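Local coordinates for protein UDP-N-acetylglucosamine 3-dehydrogenase (Acidithiobacillus ferrooxidans, PDB 7BVJ) that catalyses the NAD(+)-dependent oxidation of the glucosamine 3-position of UDP-N-acetylglucosamine to a ketone, a step toward the diamino sugar found in some lipid A, at residues P92-T97 / D101-M106; V113-H118 / E274-A279; D160-D165 / D193-W198. All blocks are in the same frame, centred on the assembly; numbering follows the deposited sequence.

Overall arrangement
Contacts 1 and 2 belong to the parallel Rossmann sheet and its surroundings, and contact 3 to the mixed sheet of the C-terminal domain. Contact 1 closes first along the chain, at the start of helix 97-110, which leads directly into the edge strand 114-117 of contact 2. The second half of contact 2, on helix 268-282, follows only after the mixed sheet, so contact 3 is nested inside the loop it closes. Centres of contacts 1 and 2 lie about 16 Å apart, with Phe93 packed on Ile116; the centre of contact 3 is about 21 and 24 Å from theirs. Pro92 and His118 touch Ile163 of helix 157-173, bringing Rossmann and C-terminal domains together.

Contact 1 of 3, residues P92-T97 / D101-M106; sequences PFTLDT and DALIGM
Phe93 reaches across to Leu103 and Ile104 with the outer part of its ring. Its CG lies anti to the backbone N (chi1 -166°), which sends the ring away from the chain and toward helix 97-110. Ile104 crosses the phenyl group at about a right angle and brings CD1 to the ring edge, close to the ring plane and 4.1 Å from Phe93 CE2. Leu103 instead runs alongside in the opposite sense; its CD1 comes obliquely to within 3.8 Å of Phe93 CE1. The same leucine methyl also meets the threonine branch, with Thr94 CG2 lying 4.0 Å from Leu103 CD1. This leaves Thr94 OG1 turned to its own loop, where it donates to Asp96 O at 2.8 Å.

Beyond the apolar patch the two segments are tied by the first turn of the helix: Asp101 N donates to Thr97 O (2.9 Å, 157° at the hydrogen). Asp96 is the N-cap, its OD1 accepting from Glu99 N, while Asp101 OD1 forms a salt bridge with Arg294. With an alanine in place of Phe93, the ring would be gone, and the end methyls of Leu103 and Ile104 would probably lose their shared partner and be left freer to turn.

Pro92, near the start of the loop after strand 86-90, follows a cis peptide bond and ends the Glu-Lys-Pro sequence familiar in Gfo/Idh/MocA enzymes. Phe93 is also backed by Leu114 and Ile116 of strand 114-117; helix 73-82 touches Leu103 through Phe74, and helix 290-312 packs on Thr94, Thr97 and Ile104.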
ATOM      1  N   PRO A  92       3.079   0.576  -6.198  1.00 24.98           N
ATOM      2  CA  PRO A  92       3.076  -0.872  -6.408  1.00 22.46           C
ATOM      3  C   PRO A  92       4.464  -1.450  -6.647  1.00 21.67           C
ATOM      4  O   PRO A  92       5.359  -0.749  -7.103  1.00 24.70           O
ATOM      5  CB  PRO A  92       2.188  -1.043  -7.639  1.00 18.97           C
ATOM      6  CG  PRO A  92       2.300   0.229  -8.364  1.00 24.78           C
ATOM      7  CD  PRO A  92       2.514   1.308  -7.349  1.00 23.10           C
ATOM      8  N   PHE A  93       4.595  -2.732  -6.315  1.00 22.16           N
ATOM      9  CA  PHE A  93       5.844  -3.485  -6.405  1.00 24.11           C
ATOM     10  C   PHE A  93       6.571  -3.233  -7.726  1.00 26.08           C
ATOM     11  O   PHE A  93       7.703  -2.723  -7.744  1.00 24.71           O
ATOM     12  CB  PHE A  93       5.495  -4.971  -6.236  1.00 18.71           C
ATOM     13  CG  PHE A  93       6.667  -5.882  -5.967  1.00 25.44           C
ATOM     14  CD1 PHE A  93       7.977  -5.412  -5.975  1.00 24.04           C
ATOM     15  CD2 PHE A  93       6.440  -7.230  -5.692  1.00 24.95           C
ATOM     16  CE1 PHE A  93       9.037  -6.260  -5.726  1.00 19.78           C
ATOM     17  CE2 PHE A  93       7.496  -8.097  -5.437  1.00 26.58           C
ATOM     18  CZ  PHE A  93       8.802  -7.611  -5.458  1.00 24.89           C
ATOM     19  N   THR A  94       5.942  -3.608  -8.841  1.00 24.81           N
ATOM     20  CA  THR A  94       6.552  -3.526 -10.173  1.00 24.45           C
ATOM     21  C   THR A  94       5.447  -3.286 -11.203  1.00 30.83           C
ATOM     22  O   THR A  94       4.282  -3.069 -10.856  1.00 26.20           O
ATOM     23  CB  THR A  94       7.324  -4.807 -10.521  1.00 25.92           C
ATOM     24  OG1 THR A  94       6.476  -5.953 -10.313  1.00 27.56           O
ATOM     25  CG2 THR A  94       8.585  -4.952  -9.695  1.00 22.70           C
ATOM     26  N   LEU A  95       5.813  -3.351 -12.484  1.00 32.26           N
ATOM     27  CA  LEU A  95       4.838  -3.210 -13.559  1.00 33.57           C
ATOM     28  C   LEU A  95       4.194  -4.531 -13.940  1.00 34.20           C
ATOM     29  O   LEU A  95       3.065  -4.539 -14.448  1.00 32.92           O
ATOM     30  CB  LEU A  95       5.494  -2.614 -14.810  1.00 40.19           C
ATOM     31  CG  LEU A  95       5.955  -1.156 -14.872  1.00 34.73           C
ATOM     32  CD1 LEU A  95       6.301  -0.817 -16.317  1.00 27.10           C
ATOM     33  CD2 LEU A  95       4.931  -0.166 -14.306  1.00 28.24           C
ATOM     34  N   ASP A  96       4.902  -5.642 -13.743  1.00 35.13           N
ATOM     35  CA  ASP A  96       4.384  -6.952 -14.104  1.00 31.48           C
ATOM     36  C   ASP A  96       4.906  -7.980 -13.114  1.00 31.24           C
ATOM     37  O   ASP A  96       5.835  -7.722 -12.343  1.00 33.93           O
ATOM     38  CB  ASP A  96       4.763  -7.331 -15.541  1.00 37.96           C
ATOM     39  CG  ASP A  96       6.260  -7.300 -15.781  1.00 38.14           C
ATOM     40  OD1 ASP A  96       6.980  -8.189 -15.281  1.00 30.55           O
ATOM     41  OD2 ASP A  96       6.713  -6.385 -16.494  1.00 50.62           O
ATOM     42  N   THR A  97       4.304  -9.166 -13.155  1.00 31.89           N
ATOM     43  CA  THR A  97       4.565 -10.187 -12.147  1.00 30.79           C
ATOM     44  C   THR A  97       5.891 -10.909 -12.348  1.00 32.89           C
ATOM     45  O   THR A  97       6.374 -11.560 -11.416  1.00 35.28           O
ATOM     46  CB  THR A  97       3.431 -11.208 -12.154  1.00 36.32           C
ATOM     47  OG1 THR A  97       3.325 -11.775 -13.469  1.00 31.86           O
ATOM     48  CG2 THR A  97       2.111 -10.533 -11.781  1.00 28.71           C
ATOM     49  N   ASP A 101       8.519 -11.674  -9.526  1.00 25.31           N
ATOM     50  CA  ASP A 101       9.086 -13.008  -9.357  1.00 25.50           C
ATOM     51  C   ASP A 101      10.606 -12.947  -9.244  1.00 23.66           C
ATOM     52  O   ASP A 101      11.201 -13.562  -8.352  1.00 24.43           O
ATOM     53  CB  ASP A 101       8.680 -13.905 -10.537  1.00 31.79           C
ATOM     54  CG  ASP A 101       7.198 -14.299 -10.514  1.00 33.91           C
ATOM     55  OD1 ASP A 101       6.593 -14.310  -9.425  1.00 38.49           O
ATOM     56  OD2 ASP A 101       6.652 -14.619 -11.594  1.00 35.42           O
ATOM     57  N   ALA A 102      11.247 -12.201 -10.146  1.00 26.64           N
ATOM     58  CA  ALA A 102      12.706 -12.107 -10.139  1.00 22.01           C
ATOM     59  C   ALA A 102      13.223 -11.470  -8.853  1.00 21.73           C
ATOM     60  O   ALA A 102      14.229 -11.916  -8.292  1.00 26.13           O
ATOM     61  CB  ALA A 102      13.185 -11.309 -11.362  1.00 22.05           C
ATOM     62  N   LEU A 103      12.574 -10.401  -8.384  1.00 22.21           N
ATOM     63  CA  LEU A 103      13.098  -9.753  -7.188  1.00 22.15           C
ATOM     64  C   LEU A 103      12.857 -10.609  -5.949  1.00 27.80           C
ATOM     65  O   LEU A 103      13.706 -10.647  -5.050  1.00 25.62           O
ATOM     66  CB  LEU A 103      12.496  -8.356  -7.021  1.00 19.99           C
ATOM     67  CG  LEU A 103      12.911  -7.307  -8.078  1.00 24.45           C
ATOM     68  CD1 LEU A 103      12.048  -6.064  -7.998  1.00 19.76           C
ATOM     69  CD2 LEU A 103      14.380  -6.922  -7.952  1.00 24.03           C
ATOM     70  N   ILE A 104      11.729 -11.325  -5.891  1.00 24.51           N
ATOM     71  CA  ILE A 104      11.513 -12.276  -4.801  1.00 27.68           C
ATOM     72  C   ILE A 104      12.616 -13.329  -4.799  1.00 24.46           C
ATOM     73  O   ILE A 104      13.206 -13.631  -3.757  1.00 27.63           O
ATOM     74  CB  ILE A 104      10.110 -12.910  -4.913  1.00 28.16           C
ATOM     75  CG1 ILE A 104       9.027 -11.892  -4.544  1.00 21.05           C
ATOM     76  CG2 ILE A 104       9.994 -14.150  -4.032  1.00 23.89           C
ATOM     77  CD1 ILE A 104       7.687 -12.187  -5.153  1.00 30.31           C
ATOM     78  N   GLY A 105      12.936 -13.874  -5.975  1.00 29.03           N
ATOM     79  CA  GLY A 105      14.006 -14.861  -6.051  1.00 25.70           C
ATOM     80  C   GLY A 105      15.350 -14.312  -5.600  1.00 29.28           C
ATOM     81  O   GLY A 105      16.054 -14.931  -4.794  1.00 29.83           O
ATOM     82  N   MET A 106      15.730 -13.145  -6.124  1.00 30.12           N
ATOM     83  CA  MET A 106      17.017 -12.558  -5.754  1.00 31.78           C
ATOM     84  C   MET A 106      17.070 -12.244  -4.260  1.00 35.35           C
ATOM     85  O   MET A 106      18.122 -12.396  -3.618  1.00 32.42           O
ATOM     86  CB  MET A 106      17.269 -11.303  -6.583  1.00 34.26           C
ATOM     87  CG  MET A 106      18.693 -10.756  -6.484  1.00 48.63           C
ATOM     88  SD  MET A 106      18.839  -9.034  -7.044  1.00 49.64           S
ATOM     89  CE  MET A 106      17.567  -9.005  -8.286  1.00 30.05           C
TER

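Contact 2 of 3, residues V113-H118 / E274-A279; sequences VLAIGH and EDFLNA
Val113 and Ala115, alternate residues of one extended run, both close on the same corner of the Phe276 ring. Val113 CG1 meets the ring at its edge, near the plane, 3.9 Å from Phe276 CD1. Ala115 CB approaches obliquely and is likewise 3.9 Å from Phe276 CD1. The ring gets there because chi1 (168°) sets it opposite the backbone N, carrying it off helix 268-282 toward the strand; Leu88 and Tyr22 also touch it, so this end is buried.

Packing is looser around Ala279, one turn further along the helix, where Val113 CG1 stands 4.3 Å from Ala279 CB and Val113, partly exposed, offers its second methyl to a backbone carbonyl. On the outer side of the helix, Asn278 ND2 makes a weak 3.4 Å bond to OE2 of the exposed Glu274 and takes no part in the contact.

No hydrogen bond crosses between the segments. The polar backbone of Ala115 is instead paired with Cys87 and Ile89 in the parallel sheet; beside the contact, Ile116 pairs with Cys288 and Asp275 OD1 accepts from Phe287 N. Between residues 113-118 and 274-279 the cohesion is therefore apolar and depends on close fit.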
ATOM      1  N   VAL A 113      15.538  -8.837   3.430  1.00 25.38           N
ATOM      2  CA  VAL A 113      14.138  -8.507   3.686  1.00 21.10           C
ATOM      3  C   VAL A 113      13.624  -7.680   2.521  1.00 23.62           C
ATOM      4  O   VAL A 113      14.246  -6.687   2.117  1.00 21.03           O
ATOM      5  CB  VAL A 113      13.974  -7.750   5.017  1.00 19.38           C
ATOM      6  CG1 VAL A 113      12.585  -7.144   5.112  1.00 18.68           C
ATOM      7  CG2 VAL A 113      14.222  -8.684   6.198  1.00 27.31           C
ATOM      8  N   LEU A 114      12.496  -8.094   1.972  1.00 26.71           N
ATOM      9  CA  LEU A 114      11.846  -7.416   0.865  1.00 23.60           C
ATOM     10  C   LEU A 114      10.459  -7.024   1.348  1.00 21.68           C
ATOM     11  O   LEU A 114       9.634  -7.892   1.651  1.00 23.46           O
ATOM     12  CB  LEU A 114      11.797  -8.333  -0.356  1.00 27.00           C
ATOM     13  CG  LEU A 114      11.001  -7.994  -1.607  1.00 23.40           C
ATOM     14  CD1 LEU A 114      11.365  -6.608  -2.151  1.00 29.03           C
ATOM     15  CD2 LEU A 114      11.274  -9.074  -2.635  1.00 26.33           C
ATOM     16  N   ALA A 115      10.219  -5.723   1.463  1.00 24.43           N
ATOM     17  CA  ALA A 115       8.938  -5.198   1.897  1.00 21.13           C
ATOM     18  C   ALA A 115       8.391  -4.268   0.824  1.00 25.34           C
ATOM     19  O   ALA A 115       9.149  -3.558   0.151  1.00 23.72           O
ATOM     20  CB  ALA A 115       9.055  -4.473   3.241  1.00 17.83           C
ATOM     21  N   ILE A 116       7.074  -4.303   0.646  1.00 20.84           N
ATOM     22  CA  ILE A 116       6.372  -3.419  -0.272  1.00 20.60           C
ATOM     23  C   ILE A 116       5.579  -2.426   0.565  1.00 23.11           C
ATOM     24  O   ILE A 116       4.973  -2.801   1.575  1.00 22.83           O
ATOM     25  CB  ILE A 116       5.450  -4.203  -1.232  1.00 20.36           C
ATOM     26  CG1 ILE A 116       6.172  -5.417  -1.816  1.00 21.87           C
ATOM     27  CG2 ILE A 116       4.975  -3.312  -2.375  1.00 22.23           C
ATOM     28  CD1 ILE A 116       7.510  -5.090  -2.484  1.00 20.50           C
ATOM     29  N   GLY A 117       5.582  -1.162   0.146  1.00 19.92           N
ATOM     30  CA  GLY A 117       4.891  -0.109   0.868  1.00 19.13           C
ATOM     31  C   GLY A 117       3.378  -0.089   0.732  1.00 25.90           C
ATOM     32  O   GLY A 117       2.814   0.829   0.131  1.00 25.51           O
ATOM     33  N   HIS A 118       2.702  -1.080   1.319  1.00 21.46           N
ATOM     34  CA  HIS A 118       1.246  -1.138   1.312  1.00 25.43           C
ATOM     35  C   HIS A 118       0.738  -0.585   2.638  1.00 24.71           C
ATOM     36  O   HIS A 118       0.359  -1.319   3.563  1.00 21.66           O
ATOM     37  CB  HIS A 118       0.774  -2.559   1.040  1.00 25.25           C
ATOM     38  CG  HIS A 118       0.770  -2.898  -0.416  1.00 24.67           C
ATOM     39  ND1 HIS A 118      -0.086  -2.295  -1.309  1.00 20.17           N
ATOM     40  CD2 HIS A 118       1.543  -3.738  -1.143  1.00 22.99           C
ATOM     41  CE1 HIS A 118       0.135  -2.772  -2.520  1.00 23.24           C
ATOM     42  NE2 HIS A 118       1.124  -3.645  -2.448  1.00 28.67           N
ATOM     43  N   GLU A 274       9.401   1.516  10.703  1.00 21.14           N
ATOM     44  CA  GLU A 274       9.888   0.819  11.891  1.00 26.72           C
ATOM     45  C   GLU A 274       9.678  -0.680  11.762  1.00 23.36           C
ATOM     46  O   GLU A 274      10.543  -1.470  12.159  1.00 20.72           O
ATOM     47  CB  GLU A 274       9.221   1.330  13.168  1.00 25.85           C
ATOM     48  CG  GLU A 274       9.822   0.643  14.399  1.00 30.78           C
ATOM     49  CD  GLU A 274       9.203   1.063  15.715  1.00 32.30           C
ATOM     50  OE1 GLU A 274       8.757   2.220  15.831  1.00 41.96           O
ATOM     51  OE2 GLU A 274       9.171   0.222  16.638  1.00 43.18           O
ATOM     52  N   ASP A 275       8.550  -1.092  11.185  1.00 23.13           N
ATOM     53  CA  ASP A 275       8.315  -2.517  10.995  1.00 22.83           C
ATOM     54  C   ASP A 275       9.358  -3.131  10.056  1.00 22.57           C
ATOM     55  O   ASP A 275       9.914  -4.198  10.342  1.00 21.91           O
ATOM     56  CB  ASP A 275       6.893  -2.728  10.486  1.00 18.93           C
ATOM     57  CG  ASP A 275       6.546  -4.178  10.330  1.00 26.58           C
ATOM     58  OD1 ASP A 275       6.972  -4.762   9.315  1.00 29.13           O
ATOM     59  OD2 ASP A 275       5.849  -4.742  11.209  1.00 35.21           O
ATOM     60  N   PHE A 276       9.635  -2.463   8.928  1.00 23.37           N
ATOM     61  CA  PHE A 276      10.664  -2.926   7.987  1.00 23.79           C
ATOM     62  C   PHE A 276      12.017  -3.112   8.690  1.00 18.99           C
ATOM     63  O   PHE A 276      12.681  -4.162   8.557  1.00 16.83           O
ATOM     64  CB  PHE A 276      10.720  -1.912   6.819  1.00 21.09           C
ATOM     65  CG  PHE A 276      11.914  -2.041   5.882  1.00 18.93           C
ATOM     66  CD1 PHE A 276      12.223  -3.241   5.251  1.00 22.10           C
ATOM     67  CD2 PHE A 276      12.680  -0.921   5.579  1.00 17.39           C
ATOM     68  CE1 PHE A 276      13.308  -3.328   4.360  1.00 22.18           C
ATOM     69  CE2 PHE A 276      13.774  -0.999   4.709  1.00 21.32           C
ATOM     70  CZ  PHE A 276      14.086  -2.210   4.091  1.00 17.19           C
ATOM     71  N   LEU A 277      12.423  -2.118   9.479  1.00 16.13           N
ATOM     72  CA  LEU A 277      13.737  -2.189  10.124  1.00 23.83           C
ATOM     73  C   LEU A 277      13.762  -3.241  11.246  1.00 23.67           C
ATOM     74  O   LEU A 277      14.776  -3.927  11.450  1.00 20.67           O
ATOM     75  CB  LEU A 277      14.132  -0.807  10.649  1.00 21.73           C
ATOM     76  CG  LEU A 277      14.305   0.317   9.615  1.00 21.89           C
ATOM     77  CD1 LEU A 277      14.742   1.629  10.281  1.00 20.91           C
ATOM     78  CD2 LEU A 277      15.290  -0.099   8.536  1.00 19.29           C
ATOM     79  N   ASN A 278      12.652  -3.398  11.966  1.00 20.90           N
ATOM     80  CA  ASN A 278      12.573  -4.462  12.962  1.00 28.55           C
ATOM     81  C   ASN A 278      12.637  -5.823  12.300  1.00 27.43           C
ATOM     82  O   ASN A 278      13.246  -6.746  12.838  1.00 26.04           O
ATOM     83  CB  ASN A 278      11.301  -4.331  13.793  1.00 21.05           C
ATOM     84  CG  ASN A 278      11.343  -3.141  14.709  1.00 25.68           C
ATOM     85  OD1 ASN A 278      12.418  -2.704  15.122  1.00 25.85           O
ATOM     86  ND2 ASN A 278      10.182  -2.595  15.027  1.00 27.41           N
ATOM     87  N   ALA A 279      12.034  -5.963  11.122  1.00 27.88           N
ATOM     88  CA  ALA A 279      12.102  -7.246  10.434  1.00 25.44           C
ATOM     89  C   ALA A 279      13.539  -7.593  10.090  1.00 27.35           C
ATOM     90  O   ALA A 279      13.962  -8.749  10.231  1.00 25.36           O
ATOM     91  CB  ALA A 279      11.244  -7.212   9.175  1.00 23.19           C
TER

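Contact 3 of 3, residues D160-D165 / D193-W198; sequences DLMIHD and DMATAW
The peptide group linking Ala195 to Thr196 carries the end of Met162 on one face: the thioether methyl stands over the plane, with Met162 CE 3.7 Å from Ala195 O and 4.1 Å from Thr196 N. On the other face lies the Thr196 hydroxyl, whose OG1 makes a weak 3.0 Å hydrogen bond to Ala195 O. Backbone bonds of Ala195 with Ala211 and of Thr196 with Val183 fix this flat unit within the mixed sheet.

Met162 is the residue of helix 157-173 that does the touching here. Its chain leaves the helix extended (chi1 -160°) and then bends at the sulfur (chi3 -81°), which folds the methyl down onto the strand. The methyl thereby settles between two alanine side chains that point the same way, Met162 CE being 4.1 Å from Ala195 CB. The sulfur packs against the second of them, Met162 SD to Ala197 CB at 3.9 Å. No hydrogen bond joins the two segments; the thioether lies over small residues, whose short side chains let it reach the backbone.

The axes of residues 160-165 and 194-198 run roughly parallel, at 25°, and come within 10.1 Å. At the start of the strand, Asp193 and Met194 both face Val185 in a classic beta bulge. Lys91 NZ hydrogen-bonds Asp160 O, and Lys91 touches His164; either Lys91 or His164 is thought to be the catalytic base. Strand 194-201 lies between strands 177-185 and 206-215, and helix 290-312 packs beside the contact, Val303 touching Met162 and Ala197 and Val307 touching Ala195.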
ATOM      1  N   ASP A 160      -2.841   2.703  -8.496  1.00 26.74           N
ATOM      2  CA  ASP A 160      -2.489   3.677  -7.472  1.00 28.17           C
ATOM      3  C   ASP A 160      -3.577   3.921  -6.434  1.00 28.25           C
ATOM      4  O   ASP A 160      -3.268   4.487  -5.385  1.00 29.64           O
ATOM      5  CB  ASP A 160      -2.118   5.025  -8.117  1.00 26.78           C
ATOM      6  CG  ASP A 160      -0.981   4.902  -9.126  1.00 31.37           C
ATOM      7  OD1 ASP A 160       0.033   4.234  -8.820  1.00 30.24           O
ATOM      8  OD2 ASP A 160      -1.114   5.459 -10.239  1.00 29.83           O
ATOM      9  N   LEU A 161      -4.840   3.569  -6.712  1.00 22.06           N
ATOM     10  CA  LEU A 161      -5.925   3.738  -5.750  1.00 22.58           C
ATOM     11  C   LEU A 161      -6.526   2.405  -5.333  1.00 23.84           C
ATOM     12  O   LEU A 161      -6.482   2.051  -4.148  1.00 27.04           O
ATOM     13  CB  LEU A 161      -7.033   4.629  -6.329  1.00 27.56           C
ATOM     14  CG  LEU A 161      -6.736   6.051  -6.784  1.00 25.55           C
ATOM     15  CD1 LEU A 161      -7.993   6.660  -7.363  1.00 24.05           C
ATOM     16  CD2 LEU A 161      -6.227   6.881  -5.609  1.00 27.19           C
ATOM     17  N   MET A 162      -7.048   1.631  -6.285  1.00 25.39           N
ATOM     18  CA  MET A 162      -7.826   0.456  -5.922  1.00 23.76           C
ATOM     19  C   MET A 162      -6.956  -0.613  -5.288  1.00 24.09           C
ATOM     20  O   MET A 162      -7.446  -1.418  -4.481  1.00 19.40           O
ATOM     21  CB  MET A 162      -8.543  -0.114  -7.143  1.00 20.71           C
ATOM     22  CG  MET A 162      -9.708  -1.001  -6.752  1.00 19.91           C
ATOM     23  SD  MET A 162     -10.389  -1.946  -8.100  1.00 19.61           S
ATOM     24  CE  MET A 162     -11.457  -0.730  -8.902  1.00 19.65           C
ATOM     25  N   ILE A 163      -5.666  -0.609  -5.615  1.00 22.45           N
ATOM     26  CA  ILE A 163      -4.761  -1.644  -5.134  1.00 18.87           C
ATOM     27  C   ILE A 163      -4.725  -1.688  -3.613  1.00 20.19           C
ATOM     28  O   ILE A 163      -4.470  -2.748  -3.031  1.00 20.38           O
ATOM     29  CB  ILE A 163      -3.359  -1.418  -5.730  1.00 24.04           C
ATOM     30  CG1 ILE A 163      -2.494  -2.667  -5.564  1.00 22.94           C
ATOM     31  CG2 ILE A 163      -2.709  -0.212  -5.083  1.00 21.30           C
ATOM     32  CD1 ILE A 163      -1.324  -2.711  -6.480  1.00 27.00           C
ATOM     33  N   HIS A 164      -5.025  -0.565  -2.946  1.00 21.86           N
ATOM     34  CA  HIS A 164      -5.121  -0.561  -1.482  1.00 21.23           C
ATOM     35  C   HIS A 164      -6.176  -1.537  -0.997  1.00 21.82           C
ATOM     36  O   HIS A 164      -5.915  -2.396  -0.139  1.00 22.66           O
ATOM     37  CB  HIS A 164      -5.464   0.838  -0.968  1.00 23.75           C
ATOM     38  CG  HIS A 164      -4.349   1.827  -1.110  1.00 30.35           C
ATOM     39  ND1 HIS A 164      -3.100   1.621  -0.565  1.00 25.80           N
ATOM     40  CD2 HIS A 164      -4.294   3.026  -1.739  1.00 26.95           C
ATOM     41  CE1 HIS A 164      -2.326   2.653  -0.843  1.00 21.76           C
ATOM     42  NE2 HIS A 164      -3.024   3.518  -1.558  1.00 26.87           N
ATOM     43  N   ASP A 165      -7.389  -1.406  -1.528  1.00 18.66           N
ATOM     44  CA  ASP A 165      -8.487  -2.230  -1.057  1.00 18.59           C
ATOM     45  C   ASP A 165      -8.431  -3.632  -1.640  1.00 18.73           C
ATOM     46  O   ASP A 165      -8.847  -4.584  -0.974  1.00 21.49           O
ATOM     47  CB  ASP A 165      -9.802  -1.529  -1.366  1.00 22.38           C
ATOM     48  CG  ASP A 165      -9.832  -0.123  -0.790  1.00 27.85           C
ATOM     49  OD1 ASP A 165      -9.576   0.005   0.425  1.00 20.29           O
ATOM     50  OD2 ASP A 165     -10.059   0.849  -1.550  1.00 26.89           O
ATOM     51  N   ASP A 193     -11.167   7.053 -15.564  1.00 16.74           N
ATOM     52  CA  ASP A 193     -11.169   7.991 -14.448  1.00 22.68           C
ATOM     53  C   ASP A 193     -11.865   7.417 -13.229  1.00 25.46           C
ATOM     54  O   ASP A 193     -11.654   7.907 -12.116  1.00 24.25           O
ATOM     55  CB  ASP A 193     -11.861   9.301 -14.825  1.00 22.24           C
ATOM     56  CG  ASP A 193     -11.128  10.059 -15.924  1.00 28.55           C
ATOM     57  OD1 ASP A 193      -9.899  10.320 -15.792  1.00 27.73           O
ATOM     58  OD2 ASP A 193     -11.799  10.389 -16.922  1.00 28.73           O
ATOM     59  N   MET A 194     -12.717   6.425 -13.430  1.00 22.30           N
ATOM     60  CA  MET A 194     -13.299   5.702 -12.316  1.00 29.04           C
ATOM     61  C   MET A 194     -13.438   4.251 -12.736  1.00 20.14           C
ATOM     62  O   MET A 194     -13.642   3.953 -13.908  1.00 20.53           O
ATOM     63  CB  MET A 194     -14.655   6.283 -11.915  1.00 27.61           C
ATOM     64  CG  MET A 194     -15.416   6.820 -13.110  1.00 25.33           C
ATOM     65  SD  MET A 194     -17.040   7.475 -12.711  1.00 43.18           S
ATOM     66  CE  MET A 194     -16.591   9.112 -12.137  1.00 31.66           C
ATOM     67  N   ALA A 195     -13.275   3.353 -11.784  1.00 23.01           N
ATOM     68  CA  ALA A 195     -13.463   1.944 -12.065  1.00 24.18           C
ATOM     69  C   ALA A 195     -14.116   1.290 -10.859  1.00 24.07           C
ATOM     70  O   ALA A 195     -14.068   1.802  -9.740  1.00 17.31           O
ATOM     71  CB  ALA A 195     -12.147   1.244 -12.422  1.00 18.53           C
ATOM     72  N   THR A 196     -14.771   0.169 -11.121  1.00 21.87           N
ATOM     73  CA  THR A 196     -15.377  -0.620 -10.065  1.00 17.65           C
ATOM     74  C   THR A 196     -15.190  -2.075 -10.437  1.00 21.53           C
ATOM     75  O   THR A 196     -15.474  -2.471 -11.575  1.00 14.87           O
ATOM     76  CB  THR A 196     -16.851  -0.267  -9.875  1.00 18.93           C
ATOM     77  OG1 THR A 196     -16.936   1.091  -9.426  1.00 24.96           O
ATOM     78  CG2 THR A 196     -17.508  -1.182  -8.831  1.00 21.40           C
ATOM     79  N   ALA A 197     -14.643  -2.839  -9.496  1.00 17.34           N
ATOM     80  CA  ALA A 197     -14.395  -4.255  -9.682  1.00 18.67           C
ATOM     81  C   ALA A 197     -15.260  -5.065  -8.729  1.00 23.10           C
ATOM     82  O   ALA A 197     -15.579  -4.624  -7.618  1.00 20.91           O
ATOM     83  CB  ALA A 197     -12.921  -4.603  -9.463  1.00 18.07           C
ATOM     84  N   TRP A 198     -15.606  -6.266  -9.187  1.00 20.46           N
ATOM     85  CA  TRP A 198     -16.428  -7.242  -8.488  1.00 19.71           C
ATOM     86  C   TRP A 198     -15.647  -8.547  -8.557  1.00 24.02           C
ATOM     87  O   TRP A 198     -15.529  -9.159  -9.632  1.00 21.06           O
ATOM     88  CB  TRP A 198     -17.804  -7.357  -9.153  1.00 19.39           C
ATOM     89  CG  TRP A 198     -18.724  -8.338  -8.528  1.00 22.89           C
ATOM     90  CD1 TRP A 198     -18.714  -9.693  -8.696  1.00 20.07           C
ATOM     91  CD2 TRP A 198     -19.798  -8.050  -7.629  1.00 19.90           C
ATOM     92  NE1 TRP A 198     -19.709 -10.259  -7.965  1.00 19.59           N
ATOM     93  CE2 TRP A 198     -20.400  -9.275  -7.304  1.00 21.53           C
ATOM     94  CE3 TRP A 198     -20.316  -6.871  -7.077  1.00 19.92           C
ATOM     95  CZ2 TRP A 198     -21.499  -9.364  -6.441  1.00 20.58           C
ATOM     96  CZ3 TRP A 198     -21.402  -6.959  -6.219  1.00 25.44           C
ATOM     97  CH2 TRP A 198     -21.987  -8.202  -5.914  1.00 17.09           C
TER